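Local structure of putative uncharacterized protein (Trichoplax adhaerens, 5OI9) at residues A[160-165]-A[267-272]; A[29-34]-A[189-194]; A[202-207]-A[239-244]. The protein probably takes part in centriole assembly as a STIL-family centrosomal protein, its N-terminal domain forming this chain. All blocks are in the same frame, centred on the assembly; numbering follows the deposited sequence. Where two conformers were deposited one is given.

Contact 1: A[160-165]-A[267-272]; sequences VDIKDM and IHHPYV
An N-capped helix start, at the head of helix 270-281, packs against an Asx turn that opens the short 3-10 segment 162-164. Apolar packing is carried by Ile162 and Val160 against Tyr271. The Ile162 chain is extended (chi2 -179°) and crosses Tyr271 at about a right angle: Ile162 CD1 lies 3.8 Å from Tyr271 CB, Ile162 CG1 meets the ring edge at Tyr271 CD1, and Ile162 CD1 also stands 4.2 Å from His269 CE1, at the edge of the imidazole. Strand 69-79 adds Leu77 and Ile79 around Ile162. Val160 crosses the phenol obliquely, Val160 CG1 being 3.8 Å from Tyr271 CE1.

The polar link across the contact runs through one water, lying in the ring plane 2.6 Å from Tyr271 OH. It donates to Val160 O at 2.7 Å; Tyr271 OH also has a weak bond to Ser230. A leucine at Tyr271 would remove the hydroxyl and the aromatic ring, and would probably lose the water bridge and the packing on Val160.

Capping and turn bonds stay within each segment. Tyr271 N donates to His269 ND1 at 3.0 Å (161°), in the imidazole plane, so ND1 carries no proton here. Apart from the contact, two bonds to Asp161 OD1 brace the Asx turn: Lys163 N from above the carboxylate plane at 2.9 Å, and a salt bridge from Lys163 NZ to its syn lone pair at 2.8 Å.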
loop_
_atom_site.group_PDB
_atom_site.type_symbol
_atom_site.label_atom_id
_atom_site.label_comp_id
_atom_site.label_asym_id
_atom_site.label_seq_id
_atom_site.Cartn_x
_atom_site.Cartn_y
_atom_site.Cartn_z
ATOM N N VAL A 160 -10.326 -0.474 3.393
ATOM C CA VAL A 160 -9.233 -0.803 2.486
ATOM C C VAL A 160 -8.284 0.380 2.385
ATOM O O VAL A 160 -8.708 1.524 2.176
ATOM C CB VAL A 160 -9.783 -1.202 1.108
ATOM C CG1 VAL A 160 -8.660 -1.259 0.084
ATOM C CG2 VAL A 160 -10.499 -2.545 1.192
ATOM N N ASP A 161 -6.989 0.108 2.544
ATOM C CA ASP A 161 -5.953 1.134 2.516
ATOM C C ASP A 161 -4.815 0.645 1.634
ATOM O O ASP A 161 -4.253 -0.426 1.881
ATOM C CB ASP A 161 -5.450 1.443 3.932
ATOM C CG ASP A 161 -4.647 2.733 4.008
ATOM O OD1 ASP A 161 -4.041 3.138 2.992
ATOM O OD2 ASP A 161 -4.621 3.345 5.096
ATOM N N ILE A 162 -4.477 1.433 0.607
ATOM C CA ILE A 162 -3.373 1.072 -0.279
ATOM C C ILE A 162 -2.068 0.970 0.498
ATOM O O ILE A 162 -1.180 0.188 0.138
ATOM C CB ILE A 162 -3.264 2.084 -1.437
ATOM C CG1 ILE A 162 -4.600 2.205 -2.168
ATOM C CG2 ILE A 162 -2.175 1.674 -2.415
ATOM C CD1 ILE A 162 -4.567 3.168 -3.334
ATOM N N LYS A 163 -1.931 1.741 1.582
ATOM C CA LYS A 163 -0.722 1.686 2.396
ATOM C C LYS A 163 -0.517 0.319 3.039
ATOM O O LYS A 163 0.617 -0.025 3.388
ATOM C CB LYS A 163 -0.762 2.769 3.478
ATOM C CG LYS A 163 -0.759 4.190 2.937
ATOM C CD LYS A 163 -0.739 5.216 4.064
ATOM C CE LYS A 163 -2.043 5.218 4.845
ATOM N NZ LYS A 163 -3.196 5.640 4.000
ATOM N N ASP A 164 -1.582 -0.468 3.201
ATOM C CA ASP A 164 -1.448 -1.814 3.743
ATOM C C ASP A 164 -0.851 -2.795 2.744
ATOM O O ASP A 164 -0.562 -3.935 3.122
ATOM C CB ASP A 164 -2.809 -2.338 4.207
ATOM C CG ASP A 164 -3.399 -1.517 5.336
ATOM O OD1 ASP A 164 -2.622 -0.999 6.165
ATOM O OD2 ASP A 164 -4.641 -1.398 5.398
HETATM N N MSE A 165 -0.668 -2.387 1.491
HETATM C CA MSE A 165 -0.194 -3.282 0.437
HETATM C C MSE A 165 1.321 -3.251 0.250
HETATM O O MSE A 165 1.854 -3.969 -0.590
HETATM C CB MSE A 165 -0.866 -2.936 -0.893
HETATM C CG MSE A 165 -2.373 -2.987 -0.836
HETATM SE SE MSE A 165 -2.968 -4.745 -0.274
HETATM C CE MSE A 165 -4.613 -4.198 0.616
ATOM N N ILE A 267 -10.388 0.122 -13.817
ATOM C CA ILE A 267 -10.024 -1.028 -13.001
ATOM C C ILE A 267 -8.529 -1.098 -12.730
ATOM O O ILE A 267 -8.098 -1.850 -11.848
ATOM C CB ILE A 267 -10.522 -2.319 -13.684
ATOM C CG1 ILE A 267 -10.480 -3.500 -12.712
ATOM C CG2 ILE A 267 -9.722 -2.603 -14.951
ATOM C CD1 ILE A 267 -10.954 -4.784 -13.308
ATOM N N HIS A 268 -7.724 -0.319 -13.454
ATOM C CA HIS A 268 -6.278 -0.339 -13.277
ATOM C C HIS A 268 -5.807 0.472 -12.076
ATOM O O HIS A 268 -4.616 0.427 -11.754
ATOM C CB HIS A 268 -5.593 0.182 -14.541
ATOM C CG HIS A 268 -5.976 -0.562 -15.781
ATOM N ND1 HIS A 268 -5.540 -1.842 -16.046
ATOM C CD2 HIS A 268 -6.760 -0.208 -16.828
ATOM C CE1 HIS A 268 -6.036 -2.244 -17.202
ATOM N NE2 HIS A 268 -6.781 -1.272 -17.696
ATOM N N HIS A 269 -6.697 1.207 -11.419
ATOM C CA HIS A 269 -6.311 1.950 -10.229
ATOM C C HIS A 269 -5.834 0.977 -9.155
ATOM O O HIS A 269 -6.520 -0.019 -8.880
ATOM C CB HIS A 269 -7.488 2.780 -9.717
ATOM C CG HIS A 269 -7.102 3.847 -8.740
ATOM N ND1 HIS A 269 -6.715 3.570 -7.446
ATOM C CD2 HIS A 269 -7.053 5.194 -8.866
ATOM C CE1 HIS A 269 -6.441 4.699 -6.818
ATOM N NE2 HIS A 269 -6.638 5.701 -7.657
ATOM N N PRO A 270 -4.671 1.210 -8.539
ATOM C CA PRO A 270 -4.166 0.249 -7.543
ATOM C C PRO A 270 -5.093 0.048 -6.354
ATOM O O PRO A 270 -4.964 -0.964 -5.653
ATOM C CB PRO A 270 -2.820 0.853 -7.113
ATOM C CG PRO A 270 -2.872 2.286 -7.539
ATOM C CD PRO A 270 -3.749 2.338 -8.750
ATOM N N TYR A 271 -6.026 0.970 -6.105
ATOM C CA TYR A 271 -6.993 0.767 -5.033
ATOM C C TYR A 271 -7.894 -0.433 -5.308
ATOM O O TYR A 271 -8.321 -1.111 -4.367
ATOM C CB TYR A 271 -7.836 2.028 -4.839
ATOM C CG TYR A 271 -8.870 1.920 -3.739
ATOM C CD1 TYR A 271 -8.537 2.198 -2.419
ATOM C CD2 TYR A 271 -10.178 1.546 -4.020
ATOM C CE1 TYR A 271 -9.474 2.102 -1.411
ATOM C CE2 TYR A 271 -11.123 1.449 -3.017
ATOM C CZ TYR A 271 -10.766 1.729 -1.714
ATOM O OH TYR A 271 -11.701 1.638 -0.711
ATOM N N VAL A 272 -8.199 -0.703 -6.580
ATOM C CA VAL A 272 -9.051 -1.839 -6.920
ATOM C C VAL A 272 -8.357 -3.147 -6.565
ATOM O O VAL A 272 -8.941 -4.026 -5.920
ATOM C CB VAL A 272 -9.435 -1.792 -8.410
ATOM C CG1 VAL A 272 -10.241 -3.027 -8.788
ATOM C CG2 VAL A 272 -10.214 -0.522 -8.714
HETATM O O HOH W 1 -11.222 2.483 1.718
#

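Contact 2: A[29-34]-A[189-194]; sequences LHLLKG and VVVPSA
The touching backbones of 29-31 and 191-194 run nearly antiparallel (168°) but stand apart, with His30 CA 7.2 Å from Ala194 CA, and no backbone hydrogen bond joins them; a type I turn from His30 to Lys33 bends segment 29-34, Lys33 N donating to His30 O. The imidazole of His30 spans the gap. With CG anti to the backbone N, His30 NE2 donates to Pro192 O at 2.8 Å (150°), close to the ring plane and in the plane of the carbonyl. His30 ND1 accepts from Leu32 N at 3.2 Å along an almost straight line (175°) tilted out of the ring plane. With both nitrogens engaged, the rotation of the ring is fixed and the proton on NE2 is defined.

The contact lies where two beta sheets adjoin: 29-34 leaves edge strand 27-29 of one, and 189-194 ends strand 180-192 of the other. Ala194 O, 3.5 Å from His30 CD2 in the ring plane, is the acceptor of a hydrogen bond from Trp273 NE1; the Trp273 ring itself meets that of His30. Val191 CG1 sits 3.9 Å from His30 CE1 and 3.7 Å from Leu31 CD2, Leu31 crossing Val191 at about a right angle.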
loop_
_atom_site.group_PDB
_atom_site.type_symbol
_atom_site.label_atom_id
_atom_site.label_comp_id
_atom_site.label_asym_id
_atom_site.label_seq_id
_atom_site.Cartn_x
_atom_site.Cartn_y
_atom_site.Cartn_z
ATOM N N LEU A 29 -4.265 -7.316 -12.718
ATOM C CA LEU A 29 -4.201 -6.219 -11.764
ATOM C C LEU A 29 -3.055 -6.440 -10.788
ATOM O O LEU A 29 -2.821 -7.564 -10.331
ATOM C CB LEU A 29 -5.524 -6.086 -11.000
ATOM C CG LEU A 29 -6.801 -6.058 -11.849
ATOM C CD1 LEU A 29 -8.039 -5.868 -10.978
ATOM C CD2 LEU A 29 -6.720 -4.971 -12.916
ATOM N N HIS A 30 -2.338 -5.362 -10.476
ATOM C CA HIS A 30 -1.325 -5.389 -9.430
ATOM C C HIS A 30 -1.065 -3.965 -8.966
ATOM O O HIS A 30 -1.311 -3.001 -9.696
ATOM C CB HIS A 30 -0.022 -6.046 -9.897
ATOM C CG HIS A 30 0.980 -6.227 -8.797
ATOM N ND1 HIS A 30 1.980 -5.313 -8.541
ATOM C CD2 HIS A 30 1.117 -7.204 -7.869
ATOM C CE1 HIS A 30 2.699 -5.726 -7.512
ATOM N NE2 HIS A 30 2.194 -6.870 -7.084
ATOM N N LEU A 31 -0.556 -3.854 -7.734
ATOM C CA LEU A 31 -0.309 -2.553 -7.114
ATOM C C LEU A 31 0.484 -1.624 -8.026
ATOM O O LEU A 31 0.146 -0.445 -8.179
ATOM C CB LEU A 31 0.434 -2.741 -5.790
ATOM C CG LEU A 31 0.831 -1.436 -5.098
ATOM C CD1 LEU A 31 -0.393 -0.776 -4.492
ATOM C CD2 LEU A 31 1.911 -1.659 -4.048
ATOM N N LEU A 32 1.551 -2.138 -8.635
ATOM C CA LEU A 32 2.474 -1.323 -9.410
ATOM C C LEU A 32 2.269 -1.477 -10.912
ATOM O O LEU A 32 3.179 -1.167 -11.688
ATOM C CB LEU A 32 3.914 -1.666 -9.027
ATOM C CG LEU A 32 4.238 -1.523 -7.538
ATOM C CD1 LEU A 32 5.611 -2.088 -7.214
ATOM C CD2 LEU A 32 4.141 -0.066 -7.113
ATOM N N LYS A 33 1.091 -1.935 -11.338
ATOM C CA LYS A 33 0.854 -2.174 -12.758
ATOM C C LYS A 33 0.924 -0.875 -13.551
ATOM O O LYS A 33 1.644 -0.778 -14.553
ATOM C CB LYS A 33 -0.504 -2.851 -12.952
ATOM C CG LYS A 33 -0.581 -3.751 -14.172
ATOM C CD LYS A 33 0.338 -4.950 -14.005
ATOM C CE LYS A 33 0.158 -5.955 -15.126
ATOM N NZ LYS A 33 0.978 -7.176 -14.893
ATOM N N GLY A 34 0.181 0.144 -13.108
ATOM C CA GLY A 34 0.158 1.413 -13.814
ATOM C C GLY A 34 1.490 2.135 -13.847
ATOM O O GLY A 34 1.733 2.929 -14.764
ATOM N N VAL A 189 11.675 -2.389 0.169
ATOM C CA VAL A 189 10.224 -2.531 0.148
ATOM C C VAL A 189 9.866 -3.983 -0.142
ATOM O O VAL A 189 10.612 -4.707 -0.807
ATOM C CB VAL A 189 9.575 -1.588 -0.895
ATOM C CG1 VAL A 189 9.883 -2.057 -2.314
ATOM C CG2 VAL A 189 8.073 -1.475 -0.670
ATOM N N VAL A 190 8.723 -4.414 0.385
ATOM C CA VAL A 190 8.119 -5.692 0.030
ATOM C C VAL A 190 6.667 -5.442 -0.354
ATOM O O VAL A 190 5.964 -4.667 0.305
ATOM C CB VAL A 190 8.213 -6.730 1.172
ATOM C CG1 VAL A 190 9.654 -7.143 1.398
ATOM C CG2 VAL A 190 7.614 -6.184 2.456
ATOM N N VAL A 191 6.233 -6.071 -1.439
ATOM C CA VAL A 191 4.860 -5.957 -1.928
ATOM C C VAL A 191 4.363 -7.356 -2.272
ATOM O O VAL A 191 5.130 -8.152 -2.835
ATOM C CB VAL A 191 4.781 -5.020 -3.145
ATOM C CG1 VAL A 191 3.380 -5.024 -3.741
ATOM C CG2 VAL A 191 5.191 -3.608 -2.758
ATOM N N PRO A 192 3.117 -7.709 -1.952
ATOM C CA PRO A 192 2.591 -8.999 -2.408
ATOM C C PRO A 192 2.625 -9.069 -3.925
ATOM O O PRO A 192 2.312 -8.098 -4.619
ATOM C CB PRO A 192 1.156 -9.010 -1.872
ATOM C CG PRO A 192 1.171 -8.069 -0.726
ATOM C CD PRO A 192 2.168 -7.006 -1.074
ATOM N N SER A 193 3.037 -10.222 -4.440
ATOM C CA SER A 193 3.188 -10.384 -5.876
ATOM C C SER A 193 1.908 -10.828 -6.570
ATOM O O SER A 193 1.833 -10.736 -7.795
ATOM C CB SER A 193 4.302 -11.389 -6.180
ATOM O OG SER A 193 3.986 -12.664 -5.659
ATOM N N ALA A 194 0.900 -11.273 -5.823
ATOM C CA ALA A 194 -0.290 -11.879 -6.415
ATOM C C ALA A 194 -0.893 -11.010 -7.514
ATOM O O ALA A 194 -1.170 -9.824 -7.311
ATOM C CB ALA A 194 -1.331 -12.139 -5.326
#

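Contact 3: A[202-207]-A[239-244]; sequences LPVSIV and HNLLLV
A single beta bridge, Ile206 with Leu241, fastens the loop 202-207 to strand 241-245. Two backbone bonds make it: Leu241 N donates to Ser205 O at 3.2 Å (170°), and Val207 N donates to Leu241 O at 2.9 Å (161°), nearly along the C=O axis. Leu241 thus bonds the residues on either side of Ile206, the pattern of a parallel bridge, although the touching parts diverge by 70° and no second bridge follows. Beyond it a water continues the link, donating to Val207 O and accepting from Leu243 N.

Val207 packs over the bridge. Its CB lies 3.6 Å from Leu242 CD2 and beside the Leu241 carbonyl oxygen. Val207 CG1, anti to the backbone N, meets Leu242 CD2 alone, at 3.9 Å. Val207 CG2, beside the backbone N, touches Leu242 too but also reaches Leu241 O at 3.3 Å, the same oxygen that takes the Val207 amide hydrogen, and Asn240 CB at 3.7 Å. Val207 therefore spans three residues, Asn240 to Leu242, at the start of the strand. Ser205 OG approaches Asn240 ND2, but the angle is too poor for a hydrogen bond.

Further apolar contacts lie beside the bridge. Leu241 CD1 meets Val204 CG1 at 3.7 Å, the two chains crossing at about a right angle, and Ile206 CG2 touches Leu243 CG at 4.0 Å.

Strand 241-245 is an outermost strand of a mixed sheet, paired with strand 229-235 through Leu242 and Ala234, so the loop bridges to the edge strand itself, at Leu241. Val204 and Leu241 rest on Ile297, Ile206 and Leu243 on Tyr301, both of strand 296-302; Phe310 of strand 309-314 borders Val204 and Ile206, while helix 210-216 places Ala212 against Ile206 and Leu243.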
loop_
_atom_site.group_PDB
_atom_site.type_symbol
_atom_site.label_atom_id
_atom_site.label_comp_id
_atom_site.label_asym_id
_atom_site.label_seq_id
_atom_site.Cartn_x
_atom_site.Cartn_y
_atom_site.Cartn_z
ATOM N N LEU A 202 -21.249 -9.723 -18.038
ATOM C CA LEU A 202 -22.529 -9.059 -18.224
ATOM C C LEU A 202 -23.051 -8.513 -16.894
ATOM O O LEU A 202 -22.736 -9.049 -15.829
ATOM C CB LEU A 202 -23.549 -10.025 -18.822
ATOM C CG LEU A 202 -23.329 -10.472 -20.269
ATOM C CD1 LEU A 202 -24.311 -11.570 -20.642
ATOM C CD2 LEU A 202 -23.461 -9.294 -21.220
ATOM N N PRO A 203 -23.852 -7.446 -16.932
ATOM C CA PRO A 203 -24.337 -6.849 -15.681
ATOM C C PRO A 203 -25.227 -7.806 -14.903
ATOM O O PRO A 203 -25.946 -8.629 -15.474
ATOM C CB PRO A 203 -25.121 -5.618 -16.153
ATOM C CG PRO A 203 -24.590 -5.324 -17.515
ATOM C CD PRO A 203 -24.250 -6.656 -18.108
ATOM N N VAL A 204 -25.169 -7.686 -13.579
ATOM C CA VAL A 204 -25.928 -8.525 -12.662
ATOM C C VAL A 204 -26.879 -7.639 -11.869
ATOM O O VAL A 204 -26.537 -6.506 -11.513
ATOM C CB VAL A 204 -24.996 -9.319 -11.723
ATOM C CG1 VAL A 204 -25.797 -10.241 -10.824
ATOM C CG2 VAL A 204 -23.981 -10.112 -12.534
ATOM N N SER A 205 -28.075 -8.157 -11.603
ATOM C CA SER A 205 -29.091 -7.401 -10.882
ATOM C C SER A 205 -28.643 -7.101 -9.455
ATOM O O SER A 205 -28.133 -7.973 -8.746
ATOM C CB SER A 205 -30.407 -8.179 -10.861
ATOM O OG SER A 205 -31.339 -7.570 -9.987
ATOM N N ILE A 206 -28.850 -5.857 -9.032
ATOM C CA ILE A 206 -28.523 -5.405 -7.686
ATOM C C ILE A 206 -29.813 -4.980 -6.999
ATOM O O ILE A 206 -30.591 -4.199 -7.562
ATOM C CB ILE A 206 -27.509 -4.246 -7.701
ATOM C CG1 ILE A 206 -26.198 -4.687 -8.359
ATOM C CG2 ILE A 206 -27.259 -3.736 -6.289
ATOM C CD1 ILE A 206 -25.219 -3.557 -8.573
ATOM N N VAL A 207 -30.037 -5.492 -5.793
ATOM C CA VAL A 207 -31.193 -5.062 -4.997
ATOM C C VAL A 207 -31.102 -3.558 -4.760
ATOM O O VAL A 207 -30.061 -3.069 -4.274
ATOM C CB VAL A 207 -31.242 -5.827 -3.664
ATOM C CG1 VAL A 207 -32.519 -5.500 -2.904
ATOM C CG2 VAL A 207 -31.124 -7.323 -3.905
ATOM N N HIS A 239 -30.739 -14.964 -5.768
ATOM C CA HIS A 239 -29.460 -14.787 -6.458
ATOM C C HIS A 239 -29.280 -13.348 -6.938
ATOM O O HIS A 239 -28.742 -13.095 -8.017
ATOM C CB HIS A 239 -29.305 -15.775 -7.618
ATOM C CG HIS A 239 -29.097 -17.192 -7.178
ATOM N ND1 HIS A 239 -28.749 -18.199 -8.051
ATOM C CD2 HIS A 239 -29.187 -17.769 -5.956
ATOM C CE1 HIS A 239 -28.633 -19.336 -7.387
ATOM N NE2 HIS A 239 -28.894 -19.102 -6.113
ATOM N N ASN A 240 -29.735 -12.397 -6.127
ATOM C CA ASN A 240 -29.524 -10.981 -6.379
ATOM C C ASN A 240 -28.463 -10.440 -5.431
ATOM O O ASN A 240 -28.319 -10.905 -4.296
ATOM C CB ASN A 240 -30.824 -10.187 -6.221
ATOM C CG ASN A 240 -31.895 -10.616 -7.205
ATOM O OD1 ASN A 240 -33.025 -10.912 -6.817
ATOM N ND2 ASN A 240 -31.542 -10.656 -8.485
ATOM N N LEU A 241 -27.720 -9.446 -5.909
ATOM C CA LEU A 241 -26.595 -8.891 -5.172
ATOM C C LEU A 241 -27.061 -7.828 -4.187
ATOM O O LEU A 241 -27.890 -6.974 -4.518
ATOM C CB LEU A 241 -25.570 -8.288 -6.135
ATOM C CG LEU A 241 -25.053 -9.197 -7.249
ATOM C CD1 LEU A 241 -23.981 -8.489 -8.064
ATOM C CD2 LEU A 241 -24.523 -10.505 -6.677
ATOM N N LEU A 242 -26.513 -7.883 -2.976
ATOM C CA LEU A 242 -26.761 -6.890 -1.940
ATOM C C LEU A 242 -25.441 -6.219 -1.593
ATOM O O LEU A 242 -24.466 -6.903 -1.263
ATOM C CB LEU A 242 -27.382 -7.532 -0.696
ATOM C CG LEU A 242 -28.903 -7.678 -0.675
ATOM C CD1 LEU A 242 -29.347 -8.581 0.467
ATOM C CD2 LEU A 242 -29.544 -6.310 -0.544
ATOM N N LEU A 243 -25.410 -4.892 -1.666
ATOM C CA LEU A 243 -24.202 -4.140 -1.356
ATOM C C LEU A 243 -24.141 -3.852 0.137
ATOM O O LEU A 243 -25.153 -3.525 0.762
ATOM C CB LEU A 243 -24.155 -2.833 -2.149
ATOM C CG LEU A 243 -24.286 -2.947 -3.671
ATOM C CD1 LEU A 243 -23.887 -1.639 -4.334
ATOM C CD2 LEU A 243 -23.464 -4.102 -4.222
ATOM N N VAL A 244 -22.944 -3.978 0.705
ATOM C CA VAL A 244 -22.738 -3.868 2.143
ATOM C C VAL A 244 -21.612 -2.880 2.410
ATOM O O VAL A 244 -20.601 -2.867 1.700
ATOM C CB VAL A 244 -22.415 -5.242 2.772
ATOM C CG1 VAL A 244 -22.377 -5.140 4.282
ATOM C CG2 VAL A 244 -23.433 -6.292 2.335
HETATM O O HOH W 2 -27.899 -3.502 -2.537
#

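Overall arrangement
Contacts 1 and 2 belong to one core region, their centres about 9 Å apart, and they touch: Pro270 packs on Leu31, and the Met165 carbonyl oxygen lies against Val191 and Pro192. Their segments alternate along the chain, which ties turns and strand ends of the two sheets around helix 270-281. Contact 3 lies towards one end of the molecule, about 23 Å from contact 1 and 29 Å from contact 2 between centres, and is only partly buried. The chemistry differs accordingly: a water and apolar packing join contact 1, a histidine side chain bonds a main-chain carbonyl in contact 2, and backbone-to-backbone bonding at a sheet edge dominates contact 3.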